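Local atomic coordinates of hypothetical protein ta1320 (PDB entry 1NE2), a protein that is of unknown function but has the fold of an S-adenosylmethionine-dependent methyltransferase and may transfer a methyl group to an unidentified substrate. Residues B[39-44]-B[63-68]; B[58-63]-B[85-90]; B[77-82]-B[95-100]; B[112-117]-B[136-141]. All coordinates share one frame; numbering follows the deposited sequence.

Read from the N terminus, interaction 1 starts on helix 34-46 and closes when helix 64-71 packs beside it. Before it closes, interaction 2 opens in the loop after strand 54-58, so the two cross and share G63; interaction 2 closes on helix 84-93. Interaction 3 opens on strand 76-81 before that helix is reached and closes on strand 98-101, crossing interaction 2 in turn but following interaction 1 in series. Interaction 4 follows all three, joining strand 111-116 to the end of helix 126-138 and the chain that follows. I115 of its strand reaches back to F40, L41, I44 and L65, and A58 pairs with I115, which ties the sheet and its helices together.

Interaction 1. Residues B[39-44]-B[63-68]; sequences YFLIEI and GILACG
The F40 ring meets L65 at its edge: L65 CD1 lies near the ring plane, 4.0 Å from F40 CE2. One face of the same ring carries I44 CD1, 4.0 Å above the plane and offset toward the rim, so this face is covered from one turn further along its own helix. F40 holds CG anti to the backbone N (chi1 176°), and its side chain crosses that of L65 at about a right angle. L41, the next residue, sends its branches toward helix 64-71. L41 CD1 rests 3.5 Å from G68 CA, and L41 CG lies 4.1 Å from L65 CD2. L41 CD1 also lies 3.8 Å from L65 O. That oxygen is not left to carbon alone, since S69 OG bonds to it. The helices 34-46 and 64-71 pack here against the central sheet of a Rossmann-like methyltransferase fold, where helix 64-71 follows the glycine-rich loop. The axes of the short segments approach to 10.4 Å and cross at -42°. G68 is what lets L41 come so near the helix backbone: a CB there would point at L41 and sit 2.2 Å from L41 CD1. An alanine in place of L41 would probably open a gap over G68 CA and deprive L65 CD2 of a neighbour. Beneath both helices I115 of strand 111-116 touches F40, L41 and L65, while Y143 and I145 of strand 142-147 pack on F40. C67, one residue before G68, is joined to C94 by a disulfide.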
# COMPACT_ATOMS: atom_id res chain seq x y z
N TYR B 39 -22.11 -2.04 -1.97
CA TYR B 39 -22.34 -3.01 -3.04
C TYR B 39 -21.09 -3.18 -3.89
O TYR B 39 -20.63 -4.31 -4.15
CB TYR B 39 -23.49 -2.55 -3.95
CG TYR B 39 -23.74 -3.48 -5.11
CD1 TYR B 39 -24.45 -4.67 -4.94
CD2 TYR B 39 -23.27 -3.18 -6.39
CE1 TYR B 39 -24.68 -5.54 -6.00
CE2 TYR B 39 -23.49 -4.05 -7.46
CZ TYR B 39 -24.20 -5.23 -7.26
OH TYR B 39 -24.43 -6.10 -8.30
N PHE B 40 -20.55 -2.05 -4.34
CA PHE B 40 -19.36 -2.01 -5.18
C PHE B 40 -18.17 -2.70 -4.50
O PHE B 40 -17.52 -3.57 -5.10
CB PHE B 40 -19.04 -0.54 -5.50
CG PHE B 40 -17.78 -0.31 -6.28
CD1 PHE B 40 -17.58 -0.92 -7.52
CD2 PHE B 40 -16.83 0.60 -5.82
CE1 PHE B 40 -16.44 -0.62 -8.28
CE2 PHE B 40 -15.70 0.91 -6.57
CZ PHE B 40 -15.51 0.29 -7.81
N LEU B 41 -17.91 -2.33 -3.25
CA LEU B 41 -16.79 -2.91 -2.50
C LEU B 41 -16.94 -4.41 -2.23
O LEU B 41 -15.95 -5.14 -2.30
CB LEU B 41 -16.58 -2.16 -1.17
CG LEU B 41 -16.09 -0.71 -1.30
CD1 LEU B 41 -16.03 -0.09 0.10
CD2 LEU B 41 -14.71 -0.67 -1.95
N ILE B 42 -18.15 -4.86 -1.94
CA ILE B 42 -18.34 -6.29 -1.69
C ILE B 42 -18.04 -7.09 -2.96
O ILE B 42 -17.51 -8.21 -2.89
CB ILE B 42 -19.76 -6.59 -1.17
CG1 ILE B 42 -19.95 -5.98 0.22
CG2 ILE B 42 -19.99 -8.11 -1.13
CD1 ILE B 42 -18.88 -6.38 1.23
N GLU B 43 -18.36 -6.54 -4.13
CA GLU B 43 -18.05 -7.23 -5.37
C GLU B 43 -16.54 -7.44 -5.47
O GLU B 43 -16.06 -8.52 -5.79
CB GLU B 43 -18.51 -6.43 -6.59
CG GLU B 43 -20.01 -6.38 -6.80
CD GLU B 43 -20.37 -5.83 -8.17
OE1 GLU B 43 -19.67 -4.91 -8.64
OE2 GLU B 43 -21.35 -6.31 -8.77
N ILE B 44 -15.78 -6.38 -5.19
CA ILE B 44 -14.33 -6.46 -5.25
C ILE B 44 -13.82 -7.48 -4.22
O ILE B 44 -12.88 -8.23 -4.48
CB ILE B 44 -13.68 -5.08 -4.99
CG1 ILE B 44 -14.25 -4.05 -5.98
CG2 ILE B 44 -12.15 -5.18 -5.13
CD1 ILE B 44 -13.69 -2.62 -5.80
N GLY B 63 -13.31 9.79 1.50
CA GLY B 63 -12.68 8.53 1.84
C GLY B 63 -13.56 7.30 2.02
O GLY B 63 -13.06 6.26 2.41
N ILE B 64 -14.85 7.40 1.70
CA ILE B 64 -15.73 6.25 1.89
C ILE B 64 -15.24 4.93 1.29
O ILE B 64 -15.31 3.89 1.95
CB ILE B 64 -17.16 6.56 1.38
CG1 ILE B 64 -18.10 5.43 1.79
CG2 ILE B 64 -17.16 6.77 -0.12
CD1 ILE B 64 -19.57 5.68 1.46
N LEU B 65 -14.75 4.94 0.06
CA LEU B 65 -14.29 3.69 -0.54
C LEU B 65 -13.01 3.15 0.11
O LEU B 65 -12.80 1.94 0.18
CB LEU B 65 -14.11 3.85 -2.05
CG LEU B 65 -15.38 4.16 -2.86
CD1 LEU B 65 -15.05 4.14 -4.36
CD2 LEU B 65 -16.47 3.14 -2.56
N ALA B 66 -12.16 4.06 0.60
CA ALA B 66 -10.92 3.65 1.24
C ALA B 66 -11.23 3.07 2.62
O ALA B 66 -10.70 2.03 2.98
CB ALA B 66 -9.97 4.86 1.37
N CYS B 67 -12.08 3.76 3.37
CA CYS B 67 -12.47 3.29 4.70
C CYS B 67 -13.14 1.93 4.56
O CYS B 67 -12.91 1.03 5.37
CB CYS B 67 -13.46 4.27 5.35
SG CYS B 67 -12.81 5.92 5.78
N GLY B 68 -13.98 1.80 3.53
CA GLY B 68 -14.67 0.54 3.31
C GLY B 68 -13.71 -0.61 3.03
O GLY B 68 -13.92 -1.74 3.49

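Interaction 2. Residues B[58-63]-B[85-90]; sequences AGTGNG and DAIETA
The carbonyl oxygen of N62 is met from helix 84-93 by two groups: N93 ND2 gives it a hydrogen bond, and A90 CA makes a CA-H...O contact at 3.4 Å. A90 CB also lies close to N62 O, at 3.6 Å. Residues 59-63 form the glycine-rich loop between strand 54-58 and helix 64-71, whose glycines fit the conserved glycine-rich motif of Rossmann-like methyltransferases; in relatives this motif borders the S-adenosylmethionine site, and it may do so here. The loop folds as a type II' turn, closed by a 2.7 Å hydrogen bond from G63 N to T60 O. G61, with positive phi (55°), stands at its second position, and its N bonds to D81 OD1 at the end of the neighbouring strand. From the helix side A86 CB points at the turn and comes 3.5 Å from G61 O. N62 CB points away from the helix; N62 OD1 accepts from I64 N at the start of the next helix, and T60 OG1, anti to its own backbone N (chi1 -161°), bonds to D57 OD2. Deeper in, T60 CG2 and I87 CD1 meet at 3.8 Å with the side chains crossing at about a right angle. At the last residue of the turn, a CB on G63 would clash with the A90 methyl, standing 2.9 Å from A90 CB.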
# COMPACT_ATOMS: atom_id res chain seq x y z
N ALA B 58 -8.06 6.00 -5.53
CA ALA B 58 -7.75 7.26 -6.22
C ALA B 58 -8.92 8.23 -6.21
O ALA B 58 -10.04 7.85 -6.54
CB ALA B 58 -7.32 6.96 -7.66
N GLY B 59 -8.64 9.49 -5.86
CA GLY B 59 -9.69 10.50 -5.80
C GLY B 59 -10.67 10.09 -4.71
O GLY B 59 -11.88 10.03 -4.91
N THR B 60 -10.10 9.82 -3.54
CA THR B 60 -10.86 9.33 -2.40
C THR B 60 -11.95 10.23 -1.80
O THR B 60 -12.85 9.74 -1.13
CB THR B 60 -9.87 8.90 -1.28
OG1 THR B 60 -10.53 8.03 -0.36
CG2 THR B 60 -9.33 10.13 -0.53
N GLY B 61 -11.88 11.53 -2.05
CA GLY B 61 -12.89 12.43 -1.51
C GLY B 61 -13.00 12.29 0.00
O GLY B 61 -12.00 12.38 0.71
N ASN B 62 -14.22 12.05 0.50
CA ASN B 62 -14.43 11.89 1.93
C ASN B 62 -13.84 10.58 2.44
O ASN B 62 -13.87 10.28 3.63
CB ASN B 62 -15.93 11.94 2.25
CG ASN B 62 -16.61 10.60 2.04
OD1 ASN B 62 -16.50 9.98 0.98
ND2 ASN B 62 -17.33 10.14 3.07
N GLY B 63 -13.31 9.79 1.50
CA GLY B 63 -12.68 8.53 1.84
C GLY B 63 -13.56 7.30 2.02
O GLY B 63 -13.06 6.26 2.41
N ASP B 85 -8.89 19.59 1.97
CA ASP B 85 -10.05 19.59 2.86
C ASP B 85 -10.68 18.21 2.88
O ASP B 85 -11.14 17.73 3.92
CB ASP B 85 -11.07 20.64 2.41
CG ASP B 85 -10.61 22.06 2.70
OD1 ASP B 85 -10.36 22.37 3.88
OD2 ASP B 85 -10.50 22.86 1.75
N ALA B 86 -10.71 17.55 1.72
CA ALA B 86 -11.28 16.22 1.64
C ALA B 86 -10.43 15.25 2.48
O ALA B 86 -10.97 14.45 3.25
CB ALA B 86 -11.32 15.75 0.18
N ILE B 87 -9.11 15.33 2.34
CA ILE B 87 -8.21 14.46 3.08
C ILE B 87 -8.33 14.67 4.58
O ILE B 87 -8.27 13.72 5.37
CB ILE B 87 -6.75 14.65 2.62
CG1 ILE B 87 -6.59 14.16 1.18
CG2 ILE B 87 -5.79 13.91 3.54
CD1 ILE B 87 -7.01 12.68 0.96
N GLU B 88 -8.50 15.93 4.99
CA GLU B 88 -8.64 16.24 6.41
C GLU B 88 -9.85 15.50 6.96
O GLU B 88 -9.80 14.94 8.05
CB GLU B 88 -8.79 17.75 6.59
CG GLU B 88 -8.74 18.23 8.04
CD GLU B 88 -10.01 17.93 8.81
OE1 GLU B 88 -11.10 18.30 8.33
OE2 GLU B 88 -9.91 17.33 9.90
N THR B 89 -10.95 15.49 6.21
CA THR B 89 -12.16 14.81 6.63
C THR B 89 -11.98 13.30 6.57
O THR B 89 -12.39 12.58 7.49
CB THR B 89 -13.36 15.21 5.75
OG1 THR B 89 -13.62 16.61 5.90
CG2 THR B 89 -14.60 14.42 6.13
N ALA B 90 -11.35 12.82 5.50
CA ALA B 90 -11.13 11.39 5.33
C ALA B 90 -10.33 10.79 6.48
O ALA B 90 -10.67 9.73 6.99
CB ALA B 90 -10.41 11.13 4.00

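Interaction 3. Residues B[77-82]-B[95-100]; sequences VTAFDI and GGVNFM
T78 and N98 run alongside each other in the same direction, and N98 ND2 donates to T78 OG1 at 3.1 Å in a nearly straight bond (160°). The hydroxyl lies close to the amide plane of N98, whose CG is anti to the backbone N (chi1 175°). Further along this face the bent chain of the selenomethionine M100 brings CE to 3.5 Å from T78 CG2, a tight carbon contact. A79 and F99 point to the opposite face, where A79 CB sits 3.6 Å from F99 CD1 and also touches CE1. V97 CG1 covers the centre of one face of that ring, 3.5 Å above it, and meets V77 CG1 at 3.9 Å. A parallel ladder pairs T78 with N98, A79 with F99 and F80 with M100: N98 N bonds to V77 O (2.9 Å), A79 N to N98 O, M100 N to A79 O, and D81 N weakly to M100 O. Before the ladder, a water links V77 N to G96 O. The two strands, 76-81 and 98-101, belong to a beta-alpha-beta unit whose helix 84-93 packs through A90 and K91 on F99. Both polar groups of the T78 and N98 pair have second partners across the dimer, S76 OG and E75 O of the second subunit. A valine in place of T78 would probably leave N98 ND2 without this acceptor and S76 of the second subunit without this partner. One face is thus mixed, its polar T78-N98 pair tied into the subunit interface beside apolar F80 and M100, whereas the A79-F99 side is apolar in its contacts with A66.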
# COMPACT_ATOMS: atom_id res chain seq x y z
N VAL B 77 -4.15 0.03 3.03
CA VAL B 77 -4.97 0.89 2.20
C VAL B 77 -4.33 2.27 2.10
O VAL B 77 -3.96 2.88 3.11
CB VAL B 77 -6.40 1.07 2.77
CG1 VAL B 77 -7.23 1.91 1.80
CG2 VAL B 77 -7.07 -0.30 2.98
N THR B 78 -4.18 2.74 0.87
CA THR B 78 -3.60 4.05 0.63
C THR B 78 -4.67 4.79 -0.17
O THR B 78 -5.37 4.18 -0.98
CB THR B 78 -2.28 3.92 -0.14
OG1 THR B 78 -1.29 3.33 0.72
CG2 THR B 78 -1.79 5.27 -0.65
N ALA B 79 -4.83 6.08 0.07
CA ALA B 79 -5.86 6.83 -0.65
C ALA B 79 -5.40 8.27 -0.82
O ALA B 79 -4.78 8.83 0.07
CB ALA B 79 -7.17 6.79 0.14
N PHE B 80 -5.71 8.86 -1.97
CA PHE B 80 -5.28 10.22 -2.23
C PHE B 80 -6.35 11.07 -2.91
O PHE B 80 -7.27 10.55 -3.55
CB PHE B 80 -4.02 10.20 -3.10
CG PHE B 80 -4.25 9.72 -4.51
CD1 PHE B 80 -4.57 10.61 -5.52
CD2 PHE B 80 -4.12 8.36 -4.81
CE1 PHE B 80 -4.76 10.16 -6.83
CE2 PHE B 80 -4.30 7.90 -6.12
CZ PHE B 80 -4.62 8.80 -7.13
N ASP B 81 -6.21 12.38 -2.76
CA ASP B 81 -7.13 13.33 -3.36
C ASP B 81 -6.34 14.62 -3.51
O ASP B 81 -5.41 14.87 -2.75
CB ASP B 81 -8.34 13.60 -2.45
CG ASP B 81 -9.51 14.20 -3.21
OD1 ASP B 81 -10.37 13.43 -3.67
OD2 ASP B 81 -9.56 15.44 -3.37
N ILE B 82 -6.71 15.43 -4.49
CA ILE B 82 -6.01 16.68 -4.71
C ILE B 82 -6.44 17.73 -3.69
O ILE B 82 -5.71 18.68 -3.41
CB ILE B 82 -6.30 17.21 -6.13
CG1 ILE B 82 -5.45 18.47 -6.40
CG2 ILE B 82 -7.78 17.51 -6.29
CD1 ILE B 82 -3.96 18.22 -6.36
N GLY B 95 -8.71 6.54 10.52
CA GLY B 95 -7.28 6.75 10.71
C GLY B 95 -6.35 5.61 10.30
O GLY B 95 -5.16 5.84 10.09
N GLY B 96 -6.89 4.40 10.19
CA GLY B 96 -6.07 3.26 9.81
C GLY B 96 -5.62 3.30 8.36
O GLY B 96 -4.74 2.54 7.95
N VAL B 97 -6.23 4.18 7.58
CA VAL B 97 -5.90 4.31 6.17
C VAL B 97 -4.80 5.35 5.93
O VAL B 97 -4.75 6.38 6.60
CB VAL B 97 -7.13 4.73 5.35
CG1 VAL B 97 -6.72 5.15 3.94
CG2 VAL B 97 -8.13 3.58 5.30
N ASN B 98 -3.93 5.05 4.97
CA ASN B 98 -2.84 5.95 4.61
C ASN B 98 -3.36 7.00 3.63
O ASN B 98 -3.29 6.83 2.42
CB ASN B 98 -1.70 5.13 3.99
CG ASN B 98 -0.57 6.00 3.46
OD1 ASN B 98 -0.25 7.05 4.03
ND2 ASN B 98 0.06 5.55 2.38
N PHE B 99 -3.92 8.09 4.18
CA PHE B 99 -4.45 9.18 3.36
C PHE B 99 -3.37 10.21 3.04
O PHE B 99 -2.51 10.50 3.87
CB PHE B 99 -5.59 9.89 4.08
CG PHE B 99 -6.89 9.13 4.08
CD1 PHE B 99 -7.62 8.99 2.90
CD2 PHE B 99 -7.38 8.57 5.25
CE1 PHE B 99 -8.83 8.31 2.90
CE2 PHE B 99 -8.59 7.89 5.25
CZ PHE B 99 -9.32 7.75 4.08
N MSE B 100 -3.43 10.78 1.84
CA MSE B 100 -2.46 11.78 1.43
C MSE B 100 -3.04 12.72 0.39
O MSE B 100 -3.94 12.35 -0.37
CB MSE B 100 -1.23 11.08 0.84
CG MSE B 100 -1.59 10.14 -0.30
SE MSE B 100 -0.07 9.19 -1.00
CE MSE B 100 0.17 7.94 0.44
O HOH W 1 -3.98 0.59 5.97

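Interaction 4. Residues B[112-117]-B[136-141]; sequences DTWIMN and FETSMW
T113 and W141 form a single parallel bridge, the point where strand 111-116 first pairs with the chain entering strand 142-147, so the contact closes a beta-alpha-beta unit around helix 126-138. Its main bond runs from W114 N to W141 O, 2.8 Å long and nearly straight at 170°. T113 CA adds a CA-H...O contact to W141 O at 3.3 Å. Two residues before W114, D112 O accepts twice, from W141 N at 3.0 Å and, weakly, from M140 N at 3.1 Å. The same oxygen, D112 O, lies at the edge of the W141 ring, near its plane and 3.6 Å from W141 CD1. The side chain of W114 is turned to the end of the helix, with CG anti to the backbone N (chi1 171°). S139 OG sits 3.3 Å from W114 CB, near the plane of the indole and at its edge. The side chains of T138 and W114 cross at about a right angle, T138 CB lying 3.9 Å from W114 CE3. The polar ends of D112 and T113 turn to other partners, D112 OD2 to S54 N and to K110 N of the second subunit, T113 OG1 to N49 O; T138 OG1 bonds back to K134 O, and S139 OG weakly to Y111 O. R196 makes a cation-pi contact with W141. Strand 54-58 flanks strand 111-116 on its other side and packs I56 and A58 on W114, while K134 and A135 of helix 126-138 touch that indole and I115 faces away from residues 136-141, on the side of helix 34-46.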
# COMPACT_ATOMS: atom_id res chain seq x y z
N ASP B 112 -1.89 -3.99 -5.13
CA ASP B 112 -2.66 -5.07 -5.75
C ASP B 112 -3.87 -4.57 -6.52
O ASP B 112 -4.10 -4.93 -7.68
CB ASP B 112 -3.21 -6.03 -4.68
CG ASP B 112 -2.15 -6.92 -4.08
OD1 ASP B 112 -1.58 -7.74 -4.82
OD2 ASP B 112 -1.91 -6.81 -2.86
N THR B 113 -4.64 -3.72 -5.85
CA THR B 113 -5.90 -3.21 -6.36
C THR B 113 -6.03 -1.70 -6.40
O THR B 113 -5.70 -1.02 -5.43
CB THR B 113 -7.03 -3.78 -5.49
OG1 THR B 113 -6.89 -5.21 -5.41
CG2 THR B 113 -8.40 -3.43 -6.06
N TRP B 114 -6.51 -1.19 -7.53
CA TRP B 114 -6.74 0.25 -7.72
C TRP B 114 -8.24 0.49 -7.83
O TRP B 114 -8.93 -0.16 -8.63
CB TRP B 114 -6.05 0.73 -9.01
CG TRP B 114 -6.36 2.14 -9.46
CD1 TRP B 114 -7.53 2.60 -10.01
CD2 TRP B 114 -5.45 3.25 -9.47
NE1 TRP B 114 -7.40 3.92 -10.37
CE2 TRP B 114 -6.13 4.35 -10.05
CE3 TRP B 114 -4.13 3.43 -9.04
CZ2 TRP B 114 -5.53 5.60 -10.22
CZ3 TRP B 114 -3.53 4.68 -9.22
CH2 TRP B 114 -4.24 5.75 -9.80
N ILE B 115 -8.75 1.42 -7.02
CA ILE B 115 -10.16 1.77 -7.04
C ILE B 115 -10.33 3.25 -7.33
O ILE B 115 -9.60 4.08 -6.80
CB ILE B 115 -10.85 1.49 -5.69
CG1 ILE B 115 -10.72 0.01 -5.32
CG2 ILE B 115 -12.32 1.89 -5.77
CD1 ILE B 115 -11.13 -0.30 -3.87
N MSE B 116 -11.30 3.58 -8.17
CA MSE B 116 -11.57 4.97 -8.50
C MSE B 116 -13.06 5.20 -8.76
O MSE B 116 -13.80 4.26 -9.07
CB MSE B 116 -10.76 5.40 -9.72
CG MSE B 116 -11.15 4.68 -11.00
SE MSE B 116 -9.94 5.10 -12.45
CE MSE B 116 -10.54 6.88 -12.89
N ASN B 117 -13.49 6.44 -8.61
CA ASN B 117 -14.89 6.82 -8.82
C ASN B 117 -14.89 8.09 -9.68
O ASN B 117 -15.09 9.19 -9.17
CB ASN B 117 -15.57 7.06 -7.47
CG ASN B 117 -16.99 7.57 -7.62
OD1 ASN B 117 -17.79 7.01 -8.38
ND2 ASN B 117 -17.33 8.62 -6.88
N PHE B 136 -3.05 1.62 -14.68
CA PHE B 136 -2.38 0.52 -15.35
C PHE B 136 -0.87 0.42 -15.12
O PHE B 136 -0.25 -0.59 -15.43
CB PHE B 136 -2.71 0.55 -16.84
CG PHE B 136 -4.08 0.02 -17.14
CD1 PHE B 136 -4.30 -1.35 -17.22
CD2 PHE B 136 -5.16 0.88 -17.28
CE1 PHE B 136 -5.58 -1.86 -17.43
CE2 PHE B 136 -6.45 0.39 -17.50
CZ PHE B 136 -6.66 -0.99 -17.57
N GLU B 137 -0.29 1.47 -14.56
CA GLU B 137 1.14 1.47 -14.27
C GLU B 137 1.32 1.12 -12.79
O GLU B 137 2.42 0.78 -12.35
CB GLU B 137 1.71 2.86 -14.55
CG GLU B 137 3.17 3.04 -14.17
CD GLU B 137 3.65 4.46 -14.38
OE1 GLU B 137 4.83 4.74 -14.10
OE2 GLU B 137 2.83 5.30 -14.83
N THR B 138 0.22 1.16 -12.05
CA THR B 138 0.23 0.94 -10.60
C THR B 138 -0.30 -0.38 -10.03
O THR B 138 0.30 -0.96 -9.12
CB THR B 138 -0.57 2.08 -9.90
OG1 THR B 138 0.01 3.35 -10.23
CG2 THR B 138 -0.55 1.89 -8.39
N SER B 139 -1.42 -0.86 -10.56
CA SER B 139 -2.05 -2.05 -10.00
C SER B 139 -2.41 -3.19 -10.94
O SER B 139 -2.56 -3.01 -12.14
CB SER B 139 -3.31 -1.63 -9.24
OG SER B 139 -3.03 -0.55 -8.36
N MSE B 140 -2.56 -4.38 -10.35
CA MSE B 140 -2.91 -5.58 -11.10
C MSE B 140 -4.41 -5.66 -11.37
O MSE B 140 -4.83 -6.09 -12.45
CB MSE B 140 -2.46 -6.82 -10.32
CG MSE B 140 -2.85 -8.13 -10.98
SE MSE B 140 -1.72 -9.60 -10.44
CE MSE B 140 -2.65 -10.16 -8.86
N TRP B 141 -5.21 -5.23 -10.40
CA TRP B 141 -6.67 -5.25 -10.52
C TRP B 141 -7.20 -3.83 -10.43
O TRP B 141 -6.96 -3.13 -9.44
CB TRP B 141 -7.27 -6.13 -9.43
CG TRP B 141 -6.75 -7.53 -9.46
CD1 TRP B 141 -5.63 -8.01 -8.83
CD2 TRP B 141 -7.28 -8.62 -10.21
NE1 TRP B 141 -5.44 -9.33 -9.14
CE2 TRP B 141 -6.44 -9.73 -9.98
CE3 TRP B 141 -8.39 -8.77 -11.05
CZ2 TRP B 141 -6.67 -10.98 -10.57
CZ3 TRP B 141 -8.63 -10.01 -11.64
CH2 TRP B 141 -7.77 -11.10 -11.39